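Local coordinates for TRAS1 ORF2p (Bombyx mori, PDB 1WDU), which forms the N-terminal endonuclease domain of a telomere-specific non-LTR retrotransposon protein, and probably cuts target DNA so that the element can insert, at residues Y20-A25 with M237-R242; A49-P54 with A84-D89. The protein carries 1 engineered substitution. One frame throughout, in Å; residues are numbered along the deposited sequence.

Interaction 1. Residues Y20-A25 with M237-R242; sequences YRVLQA and MVFNIR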
loop_
_atom_site.group_PDB
_atom_site.type_symbol
_atom_site.label_atom_id
_atom_site.label_comp_id
_atom_site.label_asym_id
_atom_site.label_seq_id
_atom_site.Cartn_x
_atom_site.Cartn_y
_atom_site.Cartn_z
ATOM N N TYR A 20 13.938 -6.714 3.083
ATOM C CA TYR A 20 12.827 -6.229 3.893
ATOM C C TYR A 20 11.556 -6.560 3.121
ATOM O O TYR A 20 11.255 -5.919 2.120
ATOM C CB TYR A 20 12.909 -4.718 4.092
ATOM C CG TYR A 20 13.917 -4.289 5.122
ATOM C CD1 TYR A 20 15.260 -4.115 4.787
ATOM C CD2 TYR A 20 13.534 -4.084 6.449
ATOM C CE1 TYR A 20 16.198 -3.746 5.753
ATOM C CE2 TYR A 20 14.459 -3.719 7.419
ATOM C CZ TYR A 20 15.788 -3.552 7.067
ATOM O OH TYR A 20 16.704 -3.200 8.030
ATOM N N ARG A 21 10.819 -7.567 3.573
ATOM C CA ARG A 21 9.593 -7.957 2.891
ATOM C C ARG A 21 8.403 -7.086 3.288
ATOM O O ARG A 21 8.202 -6.777 4.468
ATOM C CB ARG A 21 9.274 -9.427 3.175
ATOM C CG ARG A 21 10.358 -10.393 2.731
ATOM C CD ARG A 21 9.883 -11.838 2.821
ATOM N NE ARG A 21 10.873 -12.775 2.290
ATOM C CZ ARG A 21 12.051 -13.022 2.858
ATOM N NH1 ARG A 21 12.394 -12.404 3.983
ATOM N NH2 ARG A 21 12.885 -13.891 2.300
ATOM N N VAL A 22 7.615 -6.696 2.291
ATOM C CA VAL A 22 6.441 -5.862 2.527
ATOM C C VAL A 22 5.140 -6.554 2.115
ATOM O O VAL A 22 5.059 -7.160 1.044
ATOM C CB VAL A 22 6.531 -4.535 1.734
ATOM C CG1 VAL A 22 5.281 -3.681 1.998
ATOM C CG2 VAL A 22 7.797 -3.777 2.117
ATOM N N LEU A 23 4.117 -6.447 2.960
ATOM C CA LEU A 23 2.807 -7.026 2.653
ATOM C C LEU A 23 1.810 -5.903 2.326
ATOM O O LEU A 23 1.807 -4.868 2.984
ATOM C CB LEU A 23 2.277 -7.830 3.851
ATOM C CG LEU A 23 3.146 -8.952 4.437
ATOM C CD1 LEU A 23 2.408 -9.587 5.607
ATOM C CD2 LEU A 23 3.462 -10.000 3.366
ATOM N N GLN A 24 0.979 -6.093 1.308
ATOM C CA GLN A 24 -0.029 -5.091 0.960
ATOM C C GLN A 24 -1.379 -5.802 0.960
ATOM O O GLN A 24 -1.561 -6.770 0.230
ATOM C CB GLN A 24 0.230 -4.485 -0.428
ATOM C CG GLN A 24 -0.735 -3.338 -0.785
ATOM C CD GLN A 24 -0.474 -2.751 -2.165
ATOM O OE1 GLN A 24 0.650 -2.360 -2.474
ATOM N NE2 GLN A 24 -1.517 -2.685 -3.002
ATOM N N ALA A 25 -2.325 -5.327 1.765
ATOM C CA ALA A 25 -3.627 -5.981 1.823
ATOM C C ALA A 25 -4.773 -5.132 2.343
ATOM O O ALA A 25 -4.617 -4.343 3.280
ATOM C CB ALA A 25 -3.525 -7.254 2.666
ATOM N N MET A 237 -0.819 -8.955 -1.286
ATOM C CA MET A 237 0.298 -8.851 -2.210
ATOM C C MET A 237 1.587 -8.786 -1.412
ATOM O O MET A 237 1.571 -8.501 -0.205
ATOM C CB MET A 237 0.144 -7.612 -3.089
ATOM C CG MET A 237 -0.923 -7.790 -4.143
ATOM S SD MET A 237 -1.713 -6.252 -4.643
ATOM C CE MET A 237 -2.891 -6.040 -3.283
ATOM N N VAL A 238 2.699 -9.064 -2.084
ATOM C CA VAL A 238 3.987 -9.074 -1.424
ATOM C C VAL A 238 5.119 -8.664 -2.361
ATOM O O VAL A 238 5.061 -8.901 -3.567
ATOM C CB VAL A 238 4.291 -10.509 -0.853
ATOM C CG1 VAL A 238 3.044 -11.093 -0.213
ATOM C CG2 VAL A 238 4.759 -11.441 -1.955
ATOM N N PHE A 239 6.145 -8.034 -1.800
ATOM C CA PHE A 239 7.311 -7.623 -2.566
ATOM C C PHE A 239 8.460 -7.327 -1.608
ATOM O O PHE A 239 8.247 -7.200 -0.409
ATOM C CB PHE A 239 7.001 -6.407 -3.463
ATOM C CG PHE A 239 6.696 -5.142 -2.720
ATOM C CD1 PHE A 239 5.385 -4.825 -2.359
ATOM C CD2 PHE A 239 7.721 -4.248 -2.393
ATOM C CE1 PHE A 239 5.099 -3.631 -1.684
ATOM C CE2 PHE A 239 7.445 -3.051 -1.711
ATOM C CZ PHE A 239 6.135 -2.743 -1.357
ATOM N N ASN A 240 9.678 -7.219 -2.136
ATOM C CA ASN A 240 10.848 -6.976 -1.294
ATOM C C ASN A 240 11.593 -5.683 -1.580
ATOM O O ASN A 240 11.560 -5.161 -2.695
ATOM C CB ASN A 240 11.857 -8.119 -1.451
ATOM C CG ASN A 240 11.209 -9.481 -1.421
ATOM O OD1 ASN A 240 10.724 -9.930 -0.380
ATOM N ND2 ASN A 240 11.189 -10.149 -2.571
ATOM N N ILE A 241 12.269 -5.182 -0.553
ATOM C CA ILE A 241 13.100 -3.988 -0.666
ATOM C C ILE A 241 14.501 -4.442 -0.248
ATOM O O ILE A 241 14.713 -4.833 0.904
ATOM C CB ILE A 241 12.647 -2.863 0.276
ATOM C CG1 ILE A 241 11.197 -2.475 -0.023
ATOM C CG2 ILE A 241 13.555 -1.654 0.091
ATOM C CD1 ILE A 241 10.655 -1.387 0.881
ATOM N N ARG A 242 15.440 -4.410 -1.193
ATOM C CA ARG A 242 16.816 -4.837 -0.945
ATOM C C ARG A 242 17.820 -3.691 -1.015
ATOM O O ARG A 242 17.642 -2.655 -0.371
ATOM C CB ARG A 242 17.215 -5.911 -1.962
ATOM C CG ARG A 242 16.435 -7.209 -1.844
ATOM C CD ARG A 242 16.708 -8.100 -3.042
ATOM N NE ARG A 242 15.897 -9.315 -3.041
ATOM C CZ ARG A 242 16.031 -10.305 -2.165
ATOM N NH1 ARG A 242 16.948 -10.229 -1.210
ATOM N NH2 ARG A 242 15.255 -11.379 -2.252
#
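Six backbone hydrogen bonds join Y20-A25 to M237-R242, two each at Y20-I241, V22-F239 and Q24-M237. The straightest runs from V22 N to F239 O (2.8 Å, 170° at the hydrogen), nearly along the C=O axis. At the Q24-M237 end of the ladder, M237 N reaches Q24 O at 2.8 Å, in the carbonyl plane. The side-chain amide of Q24 crosses to strand 204-212, where OE1 is hydrogen-bonded to T210 OG1. Its NE2 lies beside the bent end of M237, 3.6 Å from CE.

F239 holds its CG in the crowded position between backbone N and carbonyl carbon (chi1 66°). This lays the ring alongside V22. V22 CB sits over one face as a CH-pi contact, 3.8 Å from the F239 ring centroid. V22 CG2 meets I241 CD1 at 3.9 Å.

The opposite face of the sheet carries R21, L23, V238 and N240. L23 CD2 touches V238 CG1 at 3.8 Å, under helix 31-44. The aliphatic start of R21 runs beside N240, with CG 3.2 Å from OD1.

The first and last strands of the domain pair antiparallel inside one sheet of the four-layered alpha/beta sandwich, typical of DNase I-like endonucleases.

Interaction 2. Residues A49-P54 with A84-D89; sequences ALIQEP and AIAVFD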
loop_
_atom_site.group_PDB
_atom_site.type_symbol
_atom_site.label_atom_id
_atom_site.label_comp_id
_atom_site.label_asym_id
_atom_site.label_seq_id
_atom_site.Cartn_x
_atom_site.Cartn_y
_atom_site.Cartn_z
ATOM N N ALA A 49 3.771 -3.872 6.517
ATOM C CA ALA A 49 2.469 -4.208 5.973
ATOM C C ALA A 49 1.780 -2.886 5.616
ATOM O O ALA A 49 1.683 -1.984 6.454
ATOM C CB ALA A 49 1.644 -4.987 6.984
ATOM N N LEU A 50 1.364 -2.758 4.357
ATOM C CA LEU A 50 0.647 -1.570 3.885
ATOM C C LEU A 50 -0.812 -2.022 3.859
ATOM O O LEU A 50 -1.240 -2.754 2.963
ATOM C CB LEU A 50 1.129 -1.165 2.491
ATOM C CG LEU A 50 2.645 -0.905 2.368
ATOM C CD1 LEU A 50 2.985 -0.581 0.925
ATOM C CD2 LEU A 50 3.074 0.225 3.278
ATOM N N ILE A 51 -1.561 -1.582 4.865
ATOM C CA ILE A 51 -2.949 -1.973 5.058
ATOM C C ILE A 51 -4.017 -0.965 4.669
ATOM O O ILE A 51 -3.795 0.244 4.703
ATOM C CB ILE A 51 -3.194 -2.302 6.546
ATOM C CG1 ILE A 51 -2.122 -3.259 7.060
ATOM C CG2 ILE A 51 -4.577 -2.911 6.731
ATOM C CD1 ILE A 51 -2.062 -3.315 8.583
ATOM N N GLN A 52 -5.188 -1.491 4.316
ATOM C CA GLN A 52 -6.356 -0.680 3.998
ATOM C C GLN A 52 -7.526 -1.343 4.692
ATOM O O GLN A 52 -7.596 -2.575 4.756
ATOM C CB GLN A 52 -6.647 -0.634 2.493
ATOM C CG GLN A 52 -5.533 -0.050 1.652
ATOM C CD GLN A 52 -4.446 -1.059 1.404
ATOM O OE1 GLN A 52 -4.727 -2.180 0.980
ATOM N NE2 GLN A 52 -3.198 -0.676 1.661
ATOM N N GLU A 53 -8.432 -0.528 5.226
ATOM C CA GLU A 53 -9.624 -1.039 5.890
ATOM C C GLU A 53 -9.341 -1.999 7.046
ATOM O O GLU A 53 -9.862 -3.116 7.075
ATOM C CB GLU A 53 -10.511 -1.751 4.869
ATOM C CG GLU A 53 -10.949 -0.889 3.710
ATOM C CD GLU A 53 -12.245 -0.166 3.984
ATOM O OE1 GLU A 53 -12.232 0.850 4.716
ATOM O OE2 GLU A 53 -13.286 -0.628 3.470
ATOM N N PRO A 54 -8.506 -1.589 8.008
ATOM C CA PRO A 54 -8.229 -2.490 9.130
ATOM C C PRO A 54 -9.439 -2.519 10.058
ATOM O O PRO A 54 -10.265 -1.604 10.048
ATOM C CB PRO A 54 -7.018 -1.848 9.789
ATOM C CG PRO A 54 -7.301 -0.398 9.601
ATOM C CD PRO A 54 -7.769 -0.323 8.158
ATOM N N ALA A 84 -3.538 2.137 7.051
ATOM C CA ALA A 84 -2.567 2.053 8.119
ATOM C C ALA A 84 -1.301 1.367 7.652
ATOM O O ALA A 84 -1.279 0.670 6.636
ATOM C CB ALA A 84 -3.154 1.307 9.300
ATOM N N ILE A 85 -0.236 1.583 8.407
ATOM C CA ILE A 85 1.030 0.964 8.098
ATOM C C ILE A 85 1.533 0.251 9.353
ATOM O O ILE A 85 1.718 0.867 10.404
ATOM C CB ILE A 85 2.051 2.013 7.615
ATOM C CG1 ILE A 85 1.579 2.601 6.276
ATOM C CG2 ILE A 85 3.424 1.378 7.483
ATOM C CD1 ILE A 85 2.472 3.700 5.699
ATOM N N ALA A 86 1.725 -1.058 9.243
ATOM C CA ALA A 86 2.213 -1.853 10.368
ATOM C C ALA A 86 3.695 -2.164 10.197
ATOM O O ALA A 86 4.135 -2.628 9.142
ATOM C CB ALA A 86 1.424 -3.153 10.474
ATOM N N VAL A 87 4.468 -1.895 11.236
ATOM C CA VAL A 87 5.890 -2.174 11.205
ATOM C C VAL A 87 6.151 -3.310 12.187
ATOM O O VAL A 87 6.019 -3.134 13.399
ATOM C CB VAL A 87 6.716 -0.932 11.607
ATOM C CG1 VAL A 87 8.200 -1.254 11.534
ATOM C CG2 VAL A 87 6.381 0.244 10.675
ATOM N N PHE A 88 6.487 -4.483 11.661
ATOM C CA PHE A 88 6.762 -5.645 12.500
ATOM C C PHE A 88 8.231 -5.701 12.922
ATOM O O PHE A 88 8.581 -6.345 13.913
ATOM C CB PHE A 88 6.380 -6.939 11.766
ATOM C CG PHE A 88 4.957 -6.961 11.286
ATOM C CD1 PHE A 88 4.622 -6.459 10.025
ATOM C CD2 PHE A 88 3.942 -7.423 12.113
ATOM C CE1 PHE A 88 3.290 -6.414 9.598
ATOM C CE2 PHE A 88 2.611 -7.382 11.701
ATOM C CZ PHE A 88 2.285 -6.874 10.440
ATOM N N ASP A 89 9.090 -5.027 12.163
ATOM C CA ASP A 89 10.508 -5.000 12.478
ATOM C C ASP A 89 10.701 -4.066 13.670
ATOM O O ASP A 89 10.566 -2.848 13.551
ATOM C CB ASP A 89 11.308 -4.524 11.262
ATOM C CG ASP A 89 12.808 -4.554 11.499
ATOM O OD1 ASP A 89 13.556 -4.813 10.534
ATOM O OD2 ASP A 89 13.242 -4.306 12.642
#
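A84, A49 and I51 bury the most surface where A49-P54 meets A84-D89. Their side chains, with that of A86, share one face of an antiparallel strand pair. I51 and A84 form a hydrogen-bonded pair. I51 N points to A84 O at 2.9 Å, nearly along the C=O axis. The return bond, A84 N to I51 O, is 3.0 Å long, and its donor stands 47° above the carbonyl plane. S121 OG is hydrogen-bonded to I51 O and weakly to A84 O, which gives both buried carbonyls a second partner. On the same face P54 CG lies 4.5 Å from A84 CB, a loose apolar contact.

A49 and A86 form the second hydrogen-bonded pair, with both bonds in the carbonyl plane. A49 CB and A86 CB lie 3.9 Å apart. With CG anti to the carbonyl carbon (chi1 -55°), F88 brings its ring edge to A49: CE1 is 3.4 Å from A49 CB, which lies in the ring plane. I51 CG1 is also anti to its carbonyl carbon, and CD1 reaches the A86 methyl at 4.0 Å. Helix 31-44 packs on this face through L37, which touches A49 and F88.

On the other face L50 and I85 run side by side, and both touch S121 on strand 116-123.

The chemistry is main-chain bonding plus apolar side chains, three of them alanine methyls. No side-chain charge enters the interface.

Overall arrangement
Both contacts are buried antiparallel strand pairs of the same six-stranded sheet. Interaction 1 joins strands 20-26 and 237-241, far apart in sequence; interaction 2 joins 48-52 and 83-87, closer in sequence. The parallel neighbours 20-26 and 48-52 link the two: L50 N lies 2.6 Å from L23 O and A25 N 3.0 Å from L50 O, both probable hydrogen bonds. Helix 31-44 covers one face of both, over L23 and V238 in the first and A49 and F88 in the second. Interaction 1 is partly exposed at Y20, R21 and N240, interaction 2 at P54 and F88. Interaction 1 buries more surface and uses larger, more polar side chains. Interaction 2 relies on alanine methyls, aliphatic side chains and the edge of F88.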